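Local coordinates for Cgl0159-like domain-containing protein (Corynebacterium glutamicum, PDB 3FOK) that is of unknown function but adopts a TIM-barrel fold and packs as a subunit against other copies of itself in a five-chain assembly, at residues 181-185 against 204-209; 197-203 against 226-232; 165-170 against 212-216. All coordinates share one frame; numbering follows the deposited sequence.

Contact 1. Residues 181-185 against 204-209; sequences LEPFM and QSVAIA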
loop_
_atom_site.group_PDB
_atom_site.type_symbol
_atom_site.label_atom_id
_atom_site.label_comp_id
_atom_site.label_asym_id
_atom_site.label_seq_id
_atom_site.Cartn_x
_atom_site.Cartn_y
_atom_site.Cartn_z
ATOM N N LEU A 181 -4.233 -22.353 12.028
ATOM C CA LEU A 181 -4.896 -21.087 12.333
ATOM C C LEU A 181 -5.584 -21.173 13.696
ATOM O O LEU A 181 -6.326 -22.124 13.962
ATOM C CB LEU A 181 -5.944 -20.737 11.267
ATOM C CG LEU A 181 -5.550 -20.635 9.790
ATOM C CD1 LEU A 181 -6.739 -20.094 9.006
ATOM C CD2 LEU A 181 -4.353 -19.722 9.617
ATOM N N GLU A 182 -5.334 -20.182 14.550
ATOM C CA GLU A 182 -5.945 -20.134 15.875
ATOM C C GLU A 182 -6.997 -19.033 15.827
ATOM O O GLU A 182 -6.683 -17.857 16.010
ATOM C CB GLU A 182 -4.896 -19.807 16.941
ATOM C CG GLU A 182 -5.369 -20.036 18.376
ATOM C CD GLU A 182 -4.318 -19.658 19.413
ATOM O OE1 GLU A 182 -3.124 -19.952 19.192
ATOM O OE2 GLU A 182 -4.688 -19.080 20.455
ATOM N N PRO A 183 -8.264 -19.400 15.571
ATOM C CA PRO A 183 -9.350 -18.425 15.494
ATOM C C PRO A 183 -10.026 -18.136 16.828
ATOM O O PRO A 183 -9.973 -18.939 17.759
ATOM C CB PRO A 183 -10.303 -19.072 14.510
ATOM C CG PRO A 183 -10.232 -20.504 14.943
ATOM C CD PRO A 183 -8.746 -20.737 15.172
ATOM N N PHE A 184 -10.673 -16.978 16.888
ATOM C CA PHE A 184 -11.385 -16.519 18.072
ATOM C C PHE A 184 -12.295 -15.374 17.668
ATOM O O PHE A 184 -12.003 -14.642 16.723
ATOM C CB PHE A 184 -10.421 -15.940 19.112
ATOM C CG PHE A 184 -9.782 -16.949 20.008
ATOM C CD1 PHE A 184 -10.543 -17.686 20.907
ATOM C CD2 PHE A 184 -8.401 -17.114 20.001
ATOM C CE1 PHE A 184 -9.936 -18.573 21.794
ATOM C CE2 PHE A 184 -7.784 -17.995 20.880
ATOM C CZ PHE A 184 -8.553 -18.728 21.782
HETATM N N MSE A 185 -13.403 -15.233 18.384
HETATM C CA MSE A 185 -14.290 -14.107 18.168
HETATM C C MSE A 185 -13.848 -13.298 19.378
HETATM O O MSE A 185 -13.722 -13.854 20.469
HETATM C CB MSE A 185 -15.760 -14.510 18.306
HETATM C CG MSE A 185 -16.276 -15.438 17.207
HETATM SE SE MSE A 185 -16.282 -14.680 15.423
HETATM C CE MSE A 185 -14.491 -15.115 14.943
ATOM N N GLN A 204 -18.530 -20.047 15.004
ATOM C CA GLN A 204 -18.556 -18.981 14.012
ATOM C C GLN A 204 -17.142 -18.606 13.563
ATOM O O GLN A 204 -16.916 -18.299 12.394
ATOM C CB GLN A 204 -19.256 -17.742 14.572
ATOM C CG GLN A 204 -19.557 -16.693 13.515
ATOM C CD GLN A 204 -20.147 -15.422 14.095
ATOM O OE1 GLN A 204 -20.550 -14.521 13.355
ATOM N NE2 GLN A 204 -20.199 -15.339 15.422
ATOM N N SER A 205 -16.193 -18.628 14.495
ATOM C CA SER A 205 -14.816 -18.276 14.172
ATOM C C SER A 205 -14.189 -19.315 13.252
ATOM O O SER A 205 -13.383 -18.979 12.385
ATOM C CB SER A 205 -13.974 -18.130 15.450
ATOM O OG SER A 205 -13.755 -19.372 16.086
ATOM N N VAL A 206 -14.560 -20.575 13.440
ATOM C CA VAL A 206 -14.022 -21.643 12.611
ATOM C C VAL A 206 -14.538 -21.528 11.182
ATOM O O VAL A 206 -13.775 -21.682 10.226
ATOM C CB VAL A 206 -14.398 -23.024 13.173
ATOM C CG1 VAL A 206 -13.938 -24.109 12.232
ATOM C CG2 VAL A 206 -13.758 -23.219 14.537
ATOM N N ALA A 207 -15.831 -21.253 11.039
ATOM C CA ALA A 207 -16.434 -21.116 9.714
ATOM C C ALA A 207 -15.764 -19.988 8.933
ATOM O O ALA A 207 -15.611 -20.066 7.716
ATOM C CB ALA A 207 -17.925 -20.851 9.838
ATOM N N ILE A 208 -15.353 -18.944 9.645
ATOM C CA ILE A 208 -14.696 -17.807 9.021
ATOM C C ILE A 208 -13.249 -18.130 8.669
ATOM O O ILE A 208 -12.825 -17.937 7.530
ATOM C CB ILE A 208 -14.738 -16.564 9.947
ATOM C CG1 ILE A 208 -16.184 -16.076 10.092
ATOM C CG2 ILE A 208 -13.853 -15.457 9.379
ATOM C CD1 ILE A 208 -16.371 -14.996 11.124
ATOM N N ALA A 209 -12.496 -18.629 9.642
ATOM C CA ALA A 209 -11.092 -18.962 9.418
ATOM C C ALA A 209 -10.913 -19.988 8.297
ATOM O O ALA A 209 -10.042 -19.841 7.444
ATOM C CB ALA A 209 -10.465 -19.485 10.708
HETATM O O HOH W 1 -12.495 -19.757 18.723
#

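Contact 2. Residues 197-203 against 226-232; sequences LSTDAVI and VEEMERV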
loop_
_atom_site.group_PDB
_atom_site.type_symbol
_atom_site.label_atom_id
_atom_site.label_comp_id
_atom_site.label_asym_id
_atom_site.label_seq_id
_atom_site.Cartn_x
_atom_site.Cartn_y
_atom_site.Cartn_z
ATOM N N LEU A 197 -15.482 -17.329 24.524
ATOM C CA LEU A 197 -15.347 -18.779 24.541
ATOM C C LEU A 197 -16.657 -19.559 24.529
ATOM O O LEU A 197 -16.673 -20.747 24.823
ATOM C CB LEU A 197 -14.502 -19.208 25.740
ATOM C CG LEU A 197 -13.057 -18.703 25.714
ATOM C CD1 LEU A 197 -12.307 -19.211 26.940
ATOM C CD2 LEU A 197 -12.374 -19.179 24.440
ATOM N N SER A 198 -17.760 -18.906 24.187
ATOM C CA SER A 198 -19.039 -19.610 24.133
ATOM C C SER A 198 -19.007 -20.525 22.913
ATOM O O SER A 198 -18.373 -20.202 21.907
ATOM C CB SER A 198 -20.207 -18.623 24.016
ATOM O OG SER A 198 -20.216 -17.986 22.750
ATOM N N THR A 199 -19.692 -21.656 23.009
ATOM C CA THR A 199 -19.731 -22.629 21.929
ATOM C C THR A 199 -20.022 -22.034 20.551
ATOM O O THR A 199 -19.302 -22.310 19.589
ATOM C CB THR A 199 -20.776 -23.723 22.216
ATOM O OG1 THR A 199 -20.536 -24.279 23.513
ATOM C CG2 THR A 199 -20.686 -24.836 21.174
ATOM N N ASP A 200 -21.072 -21.224 20.448
ATOM C CA ASP A 200 -21.432 -20.639 19.164
ATOM C C ASP A 200 -20.399 -19.675 18.589
ATOM O O ASP A 200 -20.256 -19.581 17.368
ATOM C CB ASP A 200 -22.792 -19.952 19.256
ATOM C CG ASP A 200 -23.933 -20.946 19.354
ATOM O OD1 ASP A 200 -23.956 -21.897 18.544
ATOM O OD2 ASP A 200 -24.808 -20.780 20.229
ATOM N N ALA A 201 -19.681 -18.961 19.456
ATOM C CA ALA A 201 -18.670 -18.025 18.985
ATOM C C ALA A 201 -17.508 -18.802 18.370
ATOM O O ALA A 201 -17.003 -18.439 17.303
ATOM C CB ALA A 201 -18.180 -17.158 20.130
ATOM N N VAL A 202 -17.084 -19.871 19.039
ATOM C CA VAL A 202 -15.990 -20.685 18.535
ATOM C C VAL A 202 -16.366 -21.252 17.173
ATOM O O VAL A 202 -15.556 -21.254 16.243
ATOM C CB VAL A 202 -15.666 -21.848 19.494
ATOM C CG1 VAL A 202 -14.586 -22.738 18.889
ATOM C CG2 VAL A 202 -15.210 -21.301 20.834
ATOM N N ILE A 203 -17.602 -21.730 17.059
ATOM C CA ILE A 203 -18.079 -22.298 15.809
ATOM C C ILE A 203 -18.061 -21.252 14.697
ATOM O O ILE A 203 -17.610 -21.529 13.580
ATOM C CB ILE A 203 -19.502 -22.866 15.980
ATOM C CG1 ILE A 203 -19.435 -24.154 16.807
ATOM C CG2 ILE A 203 -20.147 -23.126 14.617
ATOM C CD1 ILE A 203 -20.779 -24.758 17.140
ATOM N N VAL A 226 -13.809 -25.971 24.708
ATOM C CA VAL A 226 -14.963 -25.238 25.200
ATOM C C VAL A 226 -16.177 -26.120 25.484
ATOM O O VAL A 226 -16.165 -27.323 25.231
ATOM C CB VAL A 226 -15.328 -24.136 24.172
ATOM C CG1 VAL A 226 -16.657 -23.492 24.504
ATOM C CG2 VAL A 226 -14.233 -23.092 24.152
ATOM N N GLU A 227 -17.218 -25.502 26.033
ATOM C CA GLU A 227 -18.464 -26.183 26.353
ATOM C C GLU A 227 -19.040 -26.796 25.074
ATOM O O GLU A 227 -18.938 -26.197 24.007
ATOM C CB GLU A 227 -19.465 -25.177 26.930
ATOM C CG GLU A 227 -20.433 -25.784 27.916
ATOM C CD GLU A 227 -19.785 -26.017 29.266
ATOM O OE1 GLU A 227 -19.534 -25.022 29.980
ATOM O OE2 GLU A 227 -19.520 -27.189 29.609
ATOM N N GLU A 228 -19.628 -27.992 25.183
ATOM C CA GLU A 228 -20.246 -28.679 24.031
ATOM C C GLU A 228 -19.324 -28.878 22.780
ATOM O O GLU A 228 -19.759 -28.571 21.668
ATOM C CB GLU A 228 -21.492 -27.879 23.609
ATOM C CG GLU A 228 -22.777 -28.237 24.334
ATOM C CD GLU A 228 -23.978 -27.490 23.784
ATOM O OE1 GLU A 228 -24.118 -26.284 24.084
ATOM O OE2 GLU A 228 -24.774 -28.106 23.040
HETATM N N MSE A 229 -18.124 -29.453 22.992
HETATM C CA MSE A 229 -17.027 -29.665 22.016
HETATM C C MSE A 229 -17.153 -30.638 20.872
HETATM O O MSE A 229 -16.201 -30.821 20.073
HETATM C CB MSE A 229 -15.782 -30.130 22.743
HETATM C CG MSE A 229 -14.852 -29.007 23.206
HETATM SE SE MSE A 229 -14.130 -27.977 21.767
HETATM C CE MSE A 229 -12.472 -28.926 21.509
ATOM N N GLU A 230 -18.296 -31.288 20.765
ATOM C CA GLU A 230 -18.445 -32.340 19.772
ATOM C C GLU A 230 -19.344 -31.743 18.729
ATOM O O GLU A 230 -19.454 -32.200 17.591
ATOM C CB GLU A 230 -19.018 -33.472 20.549
ATOM C CG GLU A 230 -19.485 -34.767 19.932
ATOM C CD GLU A 230 -20.129 -35.534 21.052
ATOM O OE1 GLU A 230 -19.535 -35.599 22.163
ATOM O OE2 GLU A 230 -21.253 -36.014 20.854
ATOM N N ARG A 231 -19.820 -30.584 19.143
ATOM C CA ARG A 231 -20.685 -29.754 18.377
ATOM C C ARG A 231 -19.795 -28.710 17.707
ATOM O O ARG A 231 -20.097 -28.246 16.612
ATOM C CB ARG A 231 -21.663 -29.116 19.326
ATOM C CG ARG A 231 -22.715 -28.312 18.645
ATOM C CD ARG A 231 -23.695 -27.769 19.656
ATOM N NE ARG A 231 -24.280 -26.521 19.191
ATOM C CZ ARG A 231 -24.409 -25.439 19.947
ATOM N NH1 ARG A 231 -23.999 -25.454 21.206
ATOM N NH2 ARG A 231 -24.931 -24.336 19.439
ATOM N N VAL A 232 -18.703 -28.342 18.373
ATOM C CA VAL A 232 -17.767 -27.387 17.813
ATOM C C VAL A 232 -17.037 -28.137 16.712
ATOM O O VAL A 232 -16.752 -27.582 15.655
ATOM C CB VAL A 232 -16.736 -26.920 18.861
ATOM C CG1 VAL A 232 -15.652 -26.096 18.182
ATOM C CG2 VAL A 232 -17.416 -26.104 19.947
#

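Contact 3. Residues 165-170 against 212-216; sequences TAHAVN and LGNDS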
loop_
_atom_site.group_PDB
_atom_site.type_symbol
_atom_site.label_atom_id
_atom_site.label_comp_id
_atom_site.label_asym_id
_atom_site.label_seq_id
_atom_site.Cartn_x
_atom_site.Cartn_y
_atom_site.Cartn_z
ATOM N N THR A 165 -4.047 -12.853 6.739
ATOM C CA THR A 165 -4.101 -14.273 7.065
ATOM C C THR A 165 -4.382 -15.056 5.789
ATOM O O THR A 165 -3.806 -16.125 5.566
ATOM C CB THR A 165 -5.207 -14.576 8.099
ATOM O OG1 THR A 165 -4.879 -13.952 9.347
ATOM C CG2 THR A 165 -5.349 -16.076 8.306
ATOM N N ALA A 166 -5.262 -14.515 4.949
ATOM C CA ALA A 166 -5.601 -15.167 3.687
ATOM C C ALA A 166 -4.340 -15.282 2.836
ATOM O O ALA A 166 -4.092 -16.315 2.208
ATOM C CB ALA A 166 -6.662 -14.370 2.944
ATOM N N HIS A 167 -3.538 -14.222 2.822
ATOM C CA HIS A 167 -2.304 -14.230 2.049
ATOM C C HIS A 167 -1.331 -15.266 2.605
ATOM O O HIS A 167 -0.656 -15.962 1.847
ATOM C CB HIS A 167 -1.666 -12.837 2.058
ATOM C CG HIS A 167 -2.438 -11.814 1.276
ATOM N ND1 HIS A 167 -3.639 -12.098 0.662
ATOM C CD2 HIS A 167 -2.179 -10.511 1.008
ATOM C CE1 HIS A 167 -4.087 -11.017 0.049
ATOM N NE2 HIS A 167 -3.220 -10.039 0.243
ATOM N N ALA A 168 -1.268 -15.382 3.930
ATOM C CA ALA A 168 -0.374 -16.352 4.552
ATOM C C ALA A 168 -0.759 -17.767 4.113
ATOM O O ALA A 168 0.106 -18.583 3.804
ATOM C CB ALA A 168 -0.445 -16.240 6.066
ATOM N N VAL A 169 -2.058 -18.051 4.082
ATOM C CA VAL A 169 -2.529 -19.363 3.667
ATOM C C VAL A 169 -2.207 -19.584 2.190
ATOM O O VAL A 169 -1.817 -20.684 1.799
ATOM C CB VAL A 169 -4.052 -19.516 3.898
ATOM C CG1 VAL A 169 -4.523 -20.865 3.372
ATOM C CG2 VAL A 169 -4.361 -19.402 5.384
ATOM N N ASN A 170 -2.369 -18.542 1.374
ATOM C CA ASN A 170 -2.060 -18.645 -0.050
ATOM C C ASN A 170 -0.644 -19.184 -0.193
ATOM O O ASN A 170 -0.405 -20.186 -0.865
ATOM C CB ASN A 170 -2.112 -17.276 -0.733
ATOM C CG ASN A 170 -3.524 -16.741 -0.895
ATOM O OD1 ASN A 170 -3.719 -15.625 -1.385
ATOM N ND2 ASN A 170 -4.514 -17.529 -0.493
ATOM N N LEU A 212 -10.522 -18.714 4.783
ATOM C CA LEU A 212 -9.408 -17.826 4.449
ATOM C C LEU A 212 -8.347 -18.544 3.619
ATOM O O LEU A 212 -7.871 -19.615 3.988
ATOM C CB LEU A 212 -8.766 -17.273 5.727
ATOM C CG LEU A 212 -9.654 -16.439 6.652
ATOM C CD1 LEU A 212 -8.886 -16.061 7.910
ATOM C CD2 LEU A 212 -10.126 -15.190 5.917
ATOM N N GLY A 213 -7.964 -17.938 2.502
ATOM C CA GLY A 213 -6.967 -18.543 1.638
ATOM C C GLY A 213 -7.586 -18.955 0.316
ATOM O O GLY A 213 -8.803 -19.092 0.220
ATOM N N ASN A 214 -6.757 -19.157 -0.704
ATOM C CA ASN A 214 -7.251 -19.546 -2.019
ATOM C C ASN A 214 -7.104 -21.043 -2.237
ATOM O O ASN A 214 -7.341 -21.557 -3.329
ATOM C CB ASN A 214 -6.495 -18.785 -3.113
ATOM C CG ASN A 214 -5.017 -19.138 -3.166
ATOM O OD1 ASN A 214 -4.281 -18.632 -4.011
ATOM N ND2 ASN A 214 -4.580 -20.010 -2.272
ATOM N N ASP A 215 -6.713 -21.733 -1.175
ATOM C CA ASP A 215 -6.517 -23.174 -1.189
ATOM C C ASP A 215 -6.478 -23.568 0.284
ATOM O O ASP A 215 -5.531 -23.237 0.990
ATOM C CB ASP A 215 -5.175 -23.508 -1.844
ATOM C CG ASP A 215 -4.892 -25.003 -1.890
ATOM O OD1 ASP A 215 -5.564 -25.767 -1.165
ATOM O OD2 ASP A 215 -3.988 -25.412 -2.652
ATOM N N SER A 216 -7.508 -24.250 0.764
ATOM C CA SER A 216 -7.506 -24.656 2.160
ATOM C C SER A 216 -7.346 -26.157 2.302
ATOM O O SER A 216 -8.171 -26.822 2.920
ATOM C CB SER A 216 -8.787 -24.182 2.857
ATOM O OG SER A 216 -8.485 -23.221 3.875
HETATM O O HOH W 2 -1.996 -21.256 -2.868
#

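Contact 1. Residues 181-185 against 204-209
Pro183 and Ala209 meet methylene to methyl, Pro183 CB lying 3.8 Å from Ala209 CB, while the backbones come nearest at Phe184 and Ser205. Beside the proline, CD1 of Leu181 reaches the same methyl, 4.1 Å from Ala209 CB. Leu181 holds CG beside its backbone N (chi1 -56°), which carries the CD1 branch out to the helix. At the other end of the strand, Met185, a selenomethionine, bends at chi2 and chi3 and runs across the extended chain of Gln204 at about a right angle, with SE 4.0 Å from Gln204 NE2. The terminal CE is modelled too near Ser205 to be trusted, but CG of Met185 also lies over that serine, 4.0 Å from its CB.

Ser205 is the polar element of the contact. Its OG sits between the backbone N and the carbonyl carbon (chi1 70°), close to the proline ring at 3.8 Å from Pro183 CB. A water donates to both Ser205 OG (2.9 Å) and Pro183 O (2.8 Å), bridging strand and helix where no direct hydrogen bond joins them; the hydroxyl is also bonded to Val202 O, one turn back in the helix.

The segment axes approach to 7.1 Å, and the helix runs back roughly against the strand direction (131°), as expected of the helix in a beta-alpha-beta crossover, here from strand 179-189 to 219-224. Leu181, Pro183 and Met185 direct their CB atoms to the helix, while Glu182 and Phe184 start away from it, and Glu182 forms salt bridges with Lys146 and Lys222. Strands 144-151 and 219-224 flank strand 179-189 in parallel. Val206 extends the packing to Leu223, and Ile208 to Ile151, while Gln204 meets Gly55 of the second subunit.

Contact 2. Residues 197-203 against 226-232
Asp200 and Arg231 form a salt bridge, Asp200 OD1 lying 2.8 Å from Arg231 NH2. The carboxylate and guanidinium planes are 82° apart, nearly perpendicular, and the contact runs through one oxygen and one nitrogen instead of a paired two-point bridge. The other terminal nitrogen, Arg231 NH1, is 3.0 Å from Glu228 OE1, and Glu63 of the second subunit bridges to NH2 as well. A second polar link is the bond from Thr199 OG1 to Glu227 O, short at 2.5 Å in the model, with the donor 59° out of the carbonyl plane.

With OG1 beside the backbone N (chi1 -53°) and spent on Glu227 O, Thr199 turns CG2 to the arginine and Val232. There it meets Arg231 NH1 at 3.4 Å and Val232 CG2 at 3.7 Å. Further in, Val202 divides its two methyls: CG1 meets Val232 CG1 at 3.6 Å, and CG2 slides past Val226 CG2 at 3.9 Å. Ile203 lays its CG1 against the Val232 backbone.

Arg231, shared between them, probably offsets the repulsion of Asp200 and Glu63 of the second subunit, and so ties the start of helix 199-210 and segment 226-232 to the subunit interface.

Contact 3. Residues 165-170 against 212-216
Asn170 lays its amide over that of Asn214, with the two planes 27° apart and Asn170 CG 3.6 Å from Asn214 CG, a stacked pair. The first torsion of Asn170 (chi1 -72°) places CG beside the backbone N, bringing the amide over to the loop. A water ties the same two residues at a second point, donating to Asn170 O and accepting from Asn214 ND2 at 2.9 Å.

One turn earlier the helix approaches the loop backbone itself. Gly213 CA lies 3.7 Å from Ala166 O, and the CA atoms of Ala166 and Gly213 are only 4.2 Å apart. With no side chain, Gly213 can take its backbone angles (113/161) and lie against Val169 CG1. Val169 packs CG1 on the loop carbonyls, 3.6 Å from Leu212 O and 3.5 Å from Asp215 O. At the start of the segment Thr165 CG2 meets Leu212 CD1 at 3.6 Å, and both side chains also touch Val149 of strand 144-151.

Asp215 bonds to Ser217 in its own chain and makes a salt bridge with Arg140 of the second subunit. The geometry fits a TIM barrel, in which the loop leading from helix 199-210 to strand 219-224 rests against the preceding barrel helix, 158-174.

Contacts 1 and 2 share helix 199-210: its later turns lie on strand 179-189 in contact 1, and its N-terminal end meets 226-232 in contact 2. They touch directly, through Phe184 and Leu197. Contact 3 joins contact 1 on another flank, where Leu181 meets Thr165 and Val169, whereas contacts 2 and 3 stay about 12 Å apart at their nearest atoms. Contact 1 is buried and mainly apolar, with one water bridge. Contact 3 is buried too, but combines methyl-on-backbone packing with stacked amides. Contact 2 is partly buried, with a charged outer side and an apolar inner one. All three reach the second subunit, with salt bridges to it in contacts 2 and 3.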